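Local coordinates for protein putative peptidase (Chlamydophila abortus, PDB 3CE2) that probably cleaves small bioactive peptides as a zinc-dependent oligopeptidase of the M3B family, at residues Ser292-Lys297 against Phe598-Ile603; Asp286-Asn291 against Thr468-Val473. One frame throughout, in Å; residues are numbered along the deposited sequence.

Contact 1: residues Ser292-Lys297 against Phe598-Ile603; sequences SSLITK and FIEKKI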
loop_
_atom_site.group_PDB
_atom_site.type_symbol
_atom_site.label_atom_id
_atom_site.label_comp_id
_atom_site.label_asym_id
_atom_site.label_seq_id
_atom_site.Cartn_x
_atom_site.Cartn_y
_atom_site.Cartn_z
ATOM N N SER A 292 19.788 4.588 13.203
ATOM C CA SER A 292 19.853 5.963 12.717
ATOM C C SER A 292 21.160 6.233 12.007
ATOM O O SER A 292 21.194 6.991 11.017
ATOM C CB SER A 292 19.611 6.989 13.836
ATOM O OG SER A 292 20.043 6.546 15.122
ATOM N N SER A 293 22.233 5.594 12.484
ATOM C CA SER A 293 23.554 5.789 11.878
ATOM C C SER A 293 23.529 5.503 10.378
ATOM O O SER A 293 24.333 6.038 9.614
ATOM C CB SER A 293 24.626 4.948 12.577
ATOM O OG SER A 293 24.309 3.560 12.536
ATOM N N LEU A 294 22.591 4.670 9.942
ATOM C CA LEU A 294 22.536 4.375 8.525
ATOM C C LEU A 294 22.084 5.603 7.754
ATOM O O LEU A 294 22.572 5.867 6.665
ATOM C CB LEU A 294 21.659 3.157 8.239
ATOM C CG LEU A 294 22.413 1.823 8.266
ATOM C CD1 LEU A 294 21.641 0.778 7.536
ATOM C CD2 LEU A 294 23.779 1.940 7.627
ATOM N N ILE A 295 21.172 6.373 8.336
ATOM C CA ILE A 295 20.794 7.652 7.759
ATOM C C ILE A 295 22.048 8.514 7.707
ATOM O O ILE A 295 22.433 9.001 6.641
ATOM C CB ILE A 295 19.661 8.351 8.581
ATOM C CG1 ILE A 295 18.340 7.607 8.433
ATOM C CG2 ILE A 295 19.436 9.785 8.140
ATOM C CD1 ILE A 295 17.352 7.987 9.503
ATOM N N THR A 296 22.709 8.673 8.850
ATOM C CA THR A 296 23.927 9.479 8.893
ATOM C C THR A 296 24.885 9.095 7.769
ATOM O O THR A 296 25.335 9.959 7.030
ATOM C CB THR A 296 24.645 9.318 10.211
ATOM O OG1 THR A 296 23.695 9.356 11.283
ATOM C CG2 THR A 296 25.626 10.408 10.382
ATOM N N LYS A 297 25.180 7.807 7.610
ATOM C CA LYS A 297 26.112 7.387 6.549
ATOM C C LYS A 297 25.679 7.873 5.183
ATOM O O LYS A 297 26.442 8.551 4.498
ATOM C CB LYS A 297 26.274 5.864 6.489
ATOM C CG LYS A 297 27.510 5.329 7.172
ATOM C CD LYS A 297 27.434 3.806 7.328
ATOM C CE LYS A 297 28.674 3.241 8.043
ATOM N NZ LYS A 297 28.390 1.937 8.703
ATOM N N PHE A 598 21.343 -5.597 3.312
ATOM C CA PHE A 598 21.157 -5.165 1.948
ATOM C C PHE A 598 21.468 -3.676 1.799
ATOM O O PHE A 598 22.140 -3.259 0.858
ATOM C CB PHE A 598 19.711 -5.436 1.540
ATOM C CG PHE A 598 19.419 -5.122 0.112
ATOM C CD1 PHE A 598 19.389 -6.139 -0.841
ATOM C CD2 PHE A 598 19.168 -3.818 -0.283
ATOM C CE1 PHE A 598 19.114 -5.854 -2.162
ATOM C CE2 PHE A 598 18.899 -3.522 -1.614
ATOM C CZ PHE A 598 18.876 -4.538 -2.556
ATOM N N ILE A 599 20.978 -2.874 2.732
ATOM C CA ILE A 599 21.142 -1.442 2.626
ATOM C C ILE A 599 22.613 -1.082 2.802
ATOM O O ILE A 599 23.172 -0.315 2.013
ATOM C CB ILE A 599 20.247 -0.739 3.645
ATOM C CG1 ILE A 599 18.785 -1.020 3.301
ATOM C CG2 ILE A 599 20.485 0.738 3.664
ATOM C CD1 ILE A 599 17.876 -0.877 4.459
ATOM N N GLU A 600 23.245 -1.674 3.812
ATOM C CA GLU A 600 24.648 -1.429 4.087
ATOM C C GLU A 600 25.486 -1.720 2.871
ATOM O O GLU A 600 26.394 -0.953 2.522
ATOM C CB GLU A 600 25.103 -2.325 5.221
ATOM C CG GLU A 600 26.541 -2.144 5.627
ATOM C CD GLU A 600 26.751 -0.910 6.470
ATOM O OE1 GLU A 600 26.080 -0.790 7.524
ATOM O OE2 GLU A 600 27.591 -0.067 6.077
ATOM N N LYS A 601 25.178 -2.823 2.202
ATOM C CA LYS A 601 25.969 -3.192 1.054
ATOM C C LYS A 601 25.876 -2.117 -0.008
ATOM O O LYS A 601 26.867 -1.777 -0.651
ATOM C CB LYS A 601 25.511 -4.516 0.479
ATOM C CG LYS A 601 26.481 -5.054 -0.505
ATOM C CD LYS A 601 25.852 -6.081 -1.401
ATOM C CE LYS A 601 26.808 -6.379 -2.550
ATOM N NZ LYS A 601 26.111 -6.802 -3.784
ATOM N N LYS A 602 24.679 -1.571 -0.182
ATOM C CA LYS A 602 24.436 -0.617 -1.256
ATOM C C LYS A 602 25.087 0.721 -0.916
ATOM O O LYS A 602 25.628 1.394 -1.798
ATOM C CB LYS A 602 22.935 -0.430 -1.459
ATOM C CG LYS A 602 22.244 -1.600 -2.087
ATOM C CD LYS A 602 22.291 -1.535 -3.578
ATOM C CE LYS A 602 21.709 -2.781 -4.202
ATOM N NZ LYS A 602 22.794 -3.791 -4.274
ATOM N N ILE A 603 25.041 1.106 0.362
ATOM C CA ILE A 603 25.692 2.341 0.774
ATOM C C ILE A 603 27.190 2.248 0.491
ATOM O O ILE A 603 27.789 3.208 0.024
ATOM C CB ILE A 603 25.452 2.660 2.259
ATOM C CG1 ILE A 603 23.970 2.945 2.503
ATOM C CG2 ILE A 603 26.291 3.844 2.699
ATOM C CD1 ILE A 603 23.646 3.265 3.927
#
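E600 and K297 meet because of how their chains are turned: E600 has CG anti to its backbone N (chi1 -179°) and then bends at chi2 (77°), carrying the carboxylate toward helix 292-306, while K297 runs extended beyond CG to meet it. The resulting salt bridge is a loose one, with K297 NZ 3.4 Å from E600 OE2, a weak hydrogen bond at best. E600 OE1 lies 3.8 Å from the same NZ, so the ammonium faces both carboxylate oxygens.

Beside this polar pair the contact turns apolar. The two methyls of L294 part ways: CD1 goes to I599 CG2 at 4.0 Å, and CD2 sits 3.9 Å from I603 CD1. The L294 side chain crosses that of E600 at about a right angle, its CD2 lying 3.6 Å from E600 OE1. I603 CD1 also rests against the backbone, 3.9 Å from L294 O.

The short segments run nearly parallel, 18° apart, but their axes approach only to 11.1 Å, so the gap is bridged mainly by side chains. Away from the zinc sites, the pair joins helix 292-306 to the C-terminal helix 590-607 of this largely helical M3 peptidase. Helix 451-487 packs against both, touching I295 through F466 and I599 through I465, and helix 536-553 lies against F598 and I599.

Contact 2: residues Asp286-Asn291 against Thr468-Val473; sequences DIVKKN and TLFRQV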
loop_
_atom_site.group_PDB
_atom_site.type_symbol
_atom_site.label_atom_id
_atom_site.label_comp_id
_atom_site.label_asym_id
_atom_site.label_seq_id
_atom_site.Cartn_x
_atom_site.Cartn_y
_atom_site.Cartn_z
ATOM N N ASP A 286 12.189 0.767 17.843
ATOM C CA ASP A 286 13.416 0.760 18.623
ATOM C C ASP A 286 14.591 0.374 17.734
ATOM O O ASP A 286 15.607 1.084 17.680
ATOM C CB ASP A 286 13.296 -0.131 19.863
ATOM C CG ASP A 286 12.095 0.273 20.779
ATOM O OD1 ASP A 286 11.624 1.432 20.699
ATOM O OD2 ASP A 286 11.602 -0.566 21.584
ATOM N N ILE A 287 14.458 -0.720 16.997
ATOM C CA ILE A 287 15.587 -1.170 16.182
ATOM C C ILE A 287 15.950 -0.132 15.130
ATOM O O ILE A 287 17.124 0.133 14.888
ATOM C CB ILE A 287 15.360 -2.562 15.539
ATOM C CG1 ILE A 287 16.006 -3.654 16.389
ATOM C CG2 ILE A 287 16.071 -2.641 14.242
ATOM C CD1 ILE A 287 15.276 -3.963 17.714
ATOM N N VAL A 288 14.937 0.474 14.521
ATOM C CA VAL A 288 15.186 1.451 13.488
ATOM C C VAL A 288 15.915 2.670 14.051
ATOM O O VAL A 288 16.907 3.108 13.478
ATOM C CB VAL A 288 13.900 1.849 12.754
ATOM C CG1 VAL A 288 14.153 3.067 11.907
ATOM C CG2 VAL A 288 13.456 0.713 11.854
ATOM N N LYS A 289 15.449 3.200 15.180
ATOM C CA LYS A 289 16.168 4.299 15.835
ATOM C C LYS A 289 17.621 3.943 16.135
ATOM O O LYS A 289 18.508 4.756 15.916
ATOM C CB LYS A 289 15.489 4.699 17.138
ATOM C CG LYS A 289 14.196 5.446 16.947
ATOM C CD LYS A 289 13.583 5.836 18.290
ATOM C CE LYS A 289 12.227 6.494 18.083
ATOM N NZ LYS A 289 11.688 7.033 19.364
ATOM N N LYS A 290 17.872 2.735 16.643
ATOM C CA LYS A 290 19.248 2.334 16.897
ATOM C C LYS A 290 20.066 2.194 15.622
ATOM O O LYS A 290 21.277 2.027 15.712
ATOM C CB LYS A 290 19.334 1.038 17.685
ATOM C CG LYS A 290 18.908 1.120 19.145
ATOM C CD LYS A 290 19.068 -0.251 19.751
ATOM C CE LYS A 290 17.905 -0.597 20.656
ATOM N NZ LYS A 290 17.468 -2.017 20.472
ATOM N N ASN A 291 19.434 2.248 14.442
ATOM C CA ASN A 291 20.205 2.233 13.198
ATOM C C ASN A 291 20.202 3.550 12.473
ATOM O O ASN A 291 20.616 3.626 11.293
ATOM C CB ASN A 291 19.771 1.130 12.263
ATOM C CG ASN A 291 19.977 -0.244 12.862
ATOM O OD1 ASN A 291 20.903 -0.960 12.498
ATOM N ND2 ASN A 291 19.115 -0.609 13.798
ATOM N N THR A 468 10.856 5.131 2.299
ATOM C CA THR A 468 9.779 4.229 2.644
ATOM C C THR A 468 10.037 3.438 3.923
ATOM O O THR A 468 9.093 2.943 4.543
ATOM C CB THR A 468 9.232 3.357 1.462
ATOM O OG1 THR A 468 9.351 1.964 1.761
ATOM C CG2 THR A 468 9.886 3.695 0.148
ATOM N N LEU A 469 11.284 3.345 4.359
ATOM C CA LEU A 469 11.536 2.646 5.615
ATOM C C LEU A 469 11.728 3.601 6.793
ATOM O O LEU A 469 10.898 3.650 7.700
ATOM C CB LEU A 469 12.700 1.677 5.469
ATOM C CG LEU A 469 13.372 1.146 6.738
ATOM C CD1 LEU A 469 12.378 0.856 7.820
ATOM C CD2 LEU A 469 14.165 -0.108 6.432
ATOM N N PHE A 470 12.807 4.373 6.779
ATOM C CA PHE A 470 13.133 5.252 7.915
ATOM C C PHE A 470 12.118 6.359 8.160
ATOM O O PHE A 470 11.618 6.524 9.285
ATOM C CB PHE A 470 14.554 5.822 7.785
ATOM C CG PHE A 470 15.613 4.804 8.054
ATOM C CD1 PHE A 470 16.129 4.644 9.332
ATOM C CD2 PHE A 470 16.036 3.948 7.057
ATOM C CE1 PHE A 470 17.078 3.669 9.610
ATOM C CE2 PHE A 470 16.992 2.980 7.326
ATOM C CZ PHE A 470 17.507 2.838 8.606
ATOM N N ARG A 471 11.814 7.109 7.106
ATOM C CA ARG A 471 10.877 8.202 7.238
ATOM C C ARG A 471 9.526 7.706 7.713
ATOM O O ARG A 471 8.895 8.365 8.522
ATOM C CB ARG A 471 10.747 9.022 5.956
ATOM C CG ARG A 471 9.886 10.247 6.184
ATOM C CD ARG A 471 10.406 11.491 5.497
ATOM N NE ARG A 471 9.796 11.759 4.186
ATOM C CZ ARG A 471 8.766 12.584 3.976
ATOM N NH1 ARG A 471 8.306 12.772 2.737
ATOM N NH2 ARG A 471 8.195 13.220 4.997
ATOM N N GLN A 472 9.081 6.542 7.246
ATOM C CA GLN A 472 7.787 6.004 7.721
ATOM C C GLN A 472 7.831 5.588 9.183
ATOM O O GLN A 472 6.842 5.703 9.908
ATOM C CB GLN A 472 7.335 4.837 6.864
ATOM C CG GLN A 472 7.350 5.176 5.377
ATOM C CD GLN A 472 6.477 6.378 5.068
ATOM O OE1 GLN A 472 5.343 6.454 5.514
ATOM N NE2 GLN A 472 7.003 7.318 4.305
ATOM N N VAL A 473 8.986 5.118 9.635
ATOM C CA VAL A 473 9.085 4.653 11.006
ATOM C C VAL A 473 9.120 5.879 11.936
ATOM O O VAL A 473 8.553 5.888 13.042
ATOM C CB VAL A 473 10.313 3.747 11.175
ATOM C CG1 VAL A 473 10.574 3.467 12.639
ATOM C CG2 VAL A 473 10.118 2.451 10.401
#
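V288 and F470 mark the nearest backbone approach, with 7.1 Å between V288 CA and F470 CA, where the last turn of helix 278-289 meets the long helix 451-487 beside a wider, pi-type turn at 468-470. The CB of V288 is directed toward that helix, and the two methyls of this valine share the work. CG1, anti to the backbone N (chi1 168°), is placed between two partners: F470 CD1 at 3.6 Å and V473 CG1 at 3.7 Å. The V288 methyl comes to the phenyl ring obliquely. V288 and V473 reach toward each other tip to tip, with V288 CG2 also 4.0 Å from V473 CG2. The same CG2 also makes a longer contact with L469 CD1, at 4.2 Å.

The arrangement is a helix–helix interface in the largely helical scaffold of the M3 peptidase domain. Here it lies fairly close to the metal centre, since the side chain of L469 is about 12 Å from that of E430, a ligand of the zinc held by the HExxH histidines H402 and H406.

Past the helix, N291 contributes its backbone carbonyl rather than its side-chain carboxamide: N291 O stands 3.9 Å from F470 CE1, again oblique to the ring, while the side chain leads away from helix 451-487. The F470 ring also stacks with F466 and touches F596 of helix 590-607. F508 of helix 494-509 packs on V288, and A539 of helix 536-553 on V473.

Both contacts are largely buried, but contact 2 is almost wholly apolar, apart from a backbone carbonyl against a ring, and lies deeper, its centre about 18 Å from the centre of the chain, against about 24 Å for contact 1. Contact 1 has an exposed lysine along one side, and there a charged pair joins the aliphatic packing. Their first segments belong to consecutive helices, 278-289 and 292-306; their second segments belong to different ones, 451-487 and 590-607. With centres about 11 Å apart, the two touch directly: F470 CD1 lies 3.6 Å from I295 CD1, and I599 CD1 meets L469 CD2 more loosely.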